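Local coordinates for aminopeptidase C (Lactobacillus rhamnosus, PDB 4K7C), which probably acts as a cysteine aminopeptidase of the papain-like C1 family, removing residues from the N-terminus of peptides, at residues A[47-56]-A[371-382]. Residues are numbered along the deposited sequence; the frame is centred on the assembly and turned at random.
Sequences AMTPTFSIEL and VDLVDGKPTKWK
Lys382 lays its CB over the centre of the Phe52 ring, 3.5 Å from the centroid and 12° off the normal, a CH-pi contact in the tightly packed part. There Ile54 CD1 also presses on Leu373 CD1 at 3.4 Å, closer than usual carbon contact, and lies against Val371 CG1. Ile54 and Val371 form an antiparallel hydrogen-bonded pair, adding the short strand 54-55 to strand 364-374 of the hairpin 364-374/377-384. Beside this pair, Ser53 is held by side-chain bonds: its N donates to Asp372 OD1 (2.9 Å), while OG accepts from Leu373 N at a nearly straight 165°. Arg231 of the second subunit hydrogen-bonds Phe52 O.

From the packed ring the extended Lys382 chain, CG anti to the backbone N, runs to the wetter, partly exposed end. Its NZ meets Glu55 OE2 at 2.8 Å, a salt bridge on the anti side, somewhat out of the carboxylate plane, and a water joins NZ to Leu56 O.

Lys380 NZ instead sits in a buried polar pocket, reaching Thr49 O at 2.6 Å in the carbonyl plane and Ala47 O at 3.1 Å; one water accepts its third bond. Carbonyls gathered round this ammonium probably keep Lys380 protonated despite its burial.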
loop_
_atom_site.group_PDB
_atom_site.type_symbol
_atom_site.label_atom_id
_atom_site.label_comp_id
_atom_site.label_asym_id
_atom_site.label_seq_id
_atom_site.Cartn_x
_atom_site.Cartn_y
_atom_site.Cartn_z
ATOM N N ALA A 47 18.166 -28.153 6.437
ATOM C CA ALA A 47 18.770 -29.121 5.511
ATOM C C ALA A 47 18.889 -28.566 4.120
ATOM O O ALA A 47 19.746 -28.980 3.387
ATOM C CB ALA A 47 17.949 -30.423 5.504
HETATM N N MSE A 48 18.005 -27.650 3.757
HETATM C CA MSE A 48 17.845 -27.150 2.358
HETATM C C MSE A 48 18.560 -25.851 2.123
HETATM O O MSE A 48 18.241 -25.086 1.218
HETATM C CB MSE A 48 16.404 -27.104 1.980
HETATM C CG MSE A 48 15.759 -28.488 2.012
HETATM SE SE MSE A 48 16.529 -29.586 0.522
HETATM C CE MSE A 48 17.446 -30.949 1.584
ATOM N N THR A 49 19.573 -25.549 2.909
ATOM C CA THR A 49 20.326 -24.322 2.655
ATOM C C THR A 49 20.919 -24.406 1.253
ATOM O O THR A 49 21.335 -25.474 0.810
ATOM C CB THR A 49 21.502 -24.113 3.594
ATOM O OG1 THR A 49 22.379 -25.220 3.428
ATOM C CG2 THR A 49 21.004 -23.931 5.002
ATOM N N PRO A 50 20.887 -23.295 0.527
ATOM C CA PRO A 50 21.207 -23.343 -0.913
ATOM C C PRO A 50 22.729 -23.307 -1.164
ATOM O O PRO A 50 23.250 -22.302 -1.626
ATOM C CB PRO A 50 20.462 -22.106 -1.433
ATOM C CG PRO A 50 20.575 -21.132 -0.308
ATOM C CD PRO A 50 20.280 -21.999 0.900
ATOM N N THR A 51 23.416 -24.375 -0.744
ATOM C CA THR A 51 24.811 -24.547 -1.055
ATOM C C THR A 51 25.003 -25.843 -1.830
ATOM O O THR A 51 24.518 -26.873 -1.402
ATOM C CB THR A 51 25.657 -24.611 0.235
ATOM O OG1 THR A 51 25.344 -23.468 1.031
ATOM C CG2 THR A 51 27.126 -24.636 -0.101
ATOM N N PHE A 52 25.794 -25.795 -2.890
ATOM C CA PHE A 52 25.920 -26.874 -3.847
ATOM C C PHE A 52 27.334 -27.098 -4.335
ATOM O O PHE A 52 27.978 -26.182 -4.861
ATOM C CB PHE A 52 25.033 -26.616 -5.063
ATOM C CG PHE A 52 23.614 -26.247 -4.701
ATOM C CD1 PHE A 52 22.667 -27.237 -4.536
ATOM C CD2 PHE A 52 23.240 -24.928 -4.558
ATOM C CE1 PHE A 52 21.363 -26.937 -4.151
ATOM C CE2 PHE A 52 21.899 -24.572 -4.298
ATOM C CZ PHE A 52 20.952 -25.592 -4.083
ATOM N N SER A 53 27.833 -28.299 -4.105
ATOM C CA SER A 53 29.216 -28.645 -4.502
ATOM C C SER A 53 29.442 -28.482 -6.007
ATOM O O SER A 53 30.537 -28.112 -6.406
ATOM C CB SER A 53 29.624 -30.069 -3.982
ATOM O OG SER A 53 28.934 -31.092 -4.646
ATOM N N ILE A 54 28.403 -28.700 -6.817
ATOM C CA ILE A 54 28.454 -28.428 -8.279
ATOM C C ILE A 54 27.447 -27.339 -8.537
ATOM O O ILE A 54 26.263 -27.518 -8.249
ATOM C CB ILE A 54 28.018 -29.668 -9.076
ATOM C CG1 ILE A 54 29.005 -30.737 -8.686
ATOM C CG2 ILE A 54 27.976 -29.308 -10.589
ATOM C CD1 ILE A 54 28.742 -32.044 -9.311
ATOM N N GLU A 55 27.919 -26.200 -8.991
ATOM C CA GLU A 55 27.051 -25.081 -9.229
ATOM C C GLU A 55 27.432 -24.335 -10.473
ATOM O O GLU A 55 28.552 -23.789 -10.548
ATOM C CB GLU A 55 27.105 -24.157 -8.048
ATOM C CG GLU A 55 26.016 -23.096 -8.111
ATOM C CD GLU A 55 26.001 -22.235 -6.838
ATOM O OE1 GLU A 55 27.045 -22.156 -6.158
ATOM O OE2 GLU A 55 24.975 -21.642 -6.494
ATOM N N LEU A 56 26.520 -24.241 -11.429
ATOM C CA LEU A 56 26.772 -23.458 -12.643
ATOM C C LEU A 56 26.516 -21.980 -12.363
ATOM O O LEU A 56 25.653 -21.606 -11.539
ATOM C CB LEU A 56 25.859 -23.909 -13.803
ATOM C CG LEU A 56 25.824 -25.441 -14.022
ATOM C CD1 LEU A 56 24.915 -25.853 -15.165
ATOM C CD2 LEU A 56 27.163 -26.047 -14.163
ATOM N N VAL A 371 23.985 -29.229 -8.134
ATOM C CA VAL A 371 23.728 -30.437 -7.319
ATOM C C VAL A 371 24.773 -30.516 -6.272
ATOM O O VAL A 371 25.923 -30.208 -6.555
ATOM C CB VAL A 371 23.616 -31.754 -8.191
ATOM C CG1 VAL A 371 24.956 -32.121 -8.852
ATOM C CG2 VAL A 371 22.973 -32.854 -7.368
ATOM N N ASP A 372 24.368 -30.772 -5.026
ATOM C CA ASP A 372 25.273 -30.945 -3.907
ATOM C C ASP A 372 25.473 -32.440 -3.830
ATOM O O ASP A 372 24.511 -33.251 -3.587
ATOM C CB ASP A 372 24.649 -30.436 -2.593
ATOM C CG ASP A 372 25.676 -30.180 -1.515
ATOM O OD1 ASP A 372 26.821 -29.831 -1.840
ATOM O OD2 ASP A 372 25.301 -30.259 -0.320
ATOM N N LEU A 373 26.760 -32.781 -3.915
ATOM C CA LEU A 373 27.172 -34.197 -3.794
ATOM C C LEU A 373 27.978 -34.375 -2.500
ATOM O O LEU A 373 29.001 -33.716 -2.307
ATOM C CB LEU A 373 28.076 -34.536 -4.997
ATOM C CG LEU A 373 27.434 -34.497 -6.370
ATOM C CD1 LEU A 373 28.535 -34.893 -7.387
ATOM C CD2 LEU A 373 26.226 -35.384 -6.522
ATOM N N VAL A 374 27.486 -35.211 -1.601
ATOM C CA VAL A 374 28.122 -35.499 -0.310
ATOM C C VAL A 374 28.355 -37.019 -0.264
ATOM O O VAL A 374 27.443 -37.828 -0.522
ATOM C CB VAL A 374 27.240 -35.098 0.896
ATOM C CG1 VAL A 374 27.989 -35.359 2.222
ATOM C CG2 VAL A 374 26.890 -33.608 0.868
ATOM N N ASP A 375 29.604 -37.397 -0.012
ATOM C CA ASP A 375 30.045 -38.840 -0.145
ATOM C C ASP A 375 29.595 -39.455 -1.493
ATOM O O ASP A 375 29.154 -40.617 -1.598
ATOM C CB ASP A 375 29.535 -39.676 1.031
ATOM C CG ASP A 375 29.970 -39.116 2.404
ATOM O OD1 ASP A 375 31.033 -38.526 2.465
ATOM O OD2 ASP A 375 29.254 -39.302 3.430
ATOM N N GLY A 376 29.678 -38.634 -2.521
ATOM C CA GLY A 376 29.388 -39.082 -3.899
ATOM C C GLY A 376 27.916 -39.237 -4.220
ATOM O O GLY A 376 27.595 -39.712 -5.284
ATOM N N LYS A 377 27.004 -38.889 -3.303
ATOM C CA LYS A 377 25.545 -39.016 -3.572
ATOM C C LYS A 377 24.871 -37.619 -3.529
ATOM O O LYS A 377 25.263 -36.765 -2.766
ATOM C CB LYS A 377 24.895 -39.894 -2.526
ATOM C CG LYS A 377 25.458 -41.338 -2.548
ATOM C CD LYS A 377 24.362 -42.372 -2.250
ATOM C CE LYS A 377 24.916 -43.783 -2.332
ATOM N NZ LYS A 377 25.642 -44.000 -3.629
ATOM N N PRO A 378 23.828 -37.426 -4.348
ATOM C CA PRO A 378 23.180 -36.110 -4.362
ATOM C C PRO A 378 22.329 -35.889 -3.120
ATOM O O PRO A 378 21.587 -36.799 -2.721
ATOM C CB PRO A 378 22.312 -36.200 -5.597
ATOM C CG PRO A 378 22.062 -37.659 -5.793
ATOM C CD PRO A 378 23.410 -38.237 -5.472
ATOM N N THR A 379 22.447 -34.737 -2.461
ATOM C CA THR A 379 21.520 -34.462 -1.315
ATOM C C THR A 379 20.408 -33.460 -1.662
ATOM O O THR A 379 19.337 -33.450 -1.020
ATOM C CB THR A 379 22.363 -33.976 -0.114
ATOM O OG1 THR A 379 23.080 -32.810 -0.492
ATOM C CG2 THR A 379 23.337 -35.057 0.322
ATOM N N LYS A 380 20.748 -32.568 -2.593
ATOM C CA LYS A 380 19.913 -31.467 -2.989
ATOM C C LYS A 380 20.392 -30.912 -4.335
ATOM O O LYS A 380 21.519 -31.117 -4.710
ATOM C CB LYS A 380 19.824 -30.343 -1.942
ATOM C CG LYS A 380 21.118 -29.825 -1.428
ATOM C CD LYS A 380 20.991 -29.063 -0.114
ATOM C CE LYS A 380 22.326 -28.511 0.373
ATOM N NZ LYS A 380 22.020 -27.875 1.679
ATOM N N TRP A 381 19.430 -30.302 -5.048
ATOM C CA TRP A 381 19.573 -29.874 -6.425
ATOM C C TRP A 381 19.179 -28.412 -6.469
ATOM O O TRP A 381 18.198 -27.958 -5.805
ATOM C CB TRP A 381 18.611 -30.632 -7.315
ATOM C CG TRP A 381 18.805 -32.136 -7.274
ATOM C CD1 TRP A 381 18.322 -32.981 -6.333
ATOM C CD2 TRP A 381 19.408 -32.950 -8.289
ATOM N NE1 TRP A 381 18.723 -34.297 -6.609
ATOM C CE2 TRP A 381 19.389 -34.286 -7.812
ATOM C CE3 TRP A 381 20.106 -32.655 -9.508
ATOM C CZ2 TRP A 381 19.952 -35.340 -8.526
ATOM C CZ3 TRP A 381 20.606 -33.704 -10.242
ATOM C CH2 TRP A 381 20.556 -35.027 -9.741
ATOM N N LYS A 382 19.932 -27.654 -7.267
ATOM C CA LYS A 382 19.682 -26.251 -7.456
ATOM C C LYS A 382 18.798 -26.046 -8.671
ATOM O O LYS A 382 19.045 -26.579 -9.787
ATOM C CB LYS A 382 20.964 -25.448 -7.594
ATOM C CG LYS A 382 20.774 -23.962 -7.810
ATOM C CD LYS A 382 22.090 -23.193 -7.886
ATOM C CE LYS A 382 21.807 -21.703 -7.703
ATOM N NZ LYS A 382 22.901 -20.839 -8.184
HETATM O O HOH W 1 23.758 -27.913 3.709
HETATM O O HOH W 2 23.052 -21.668 -10.907
#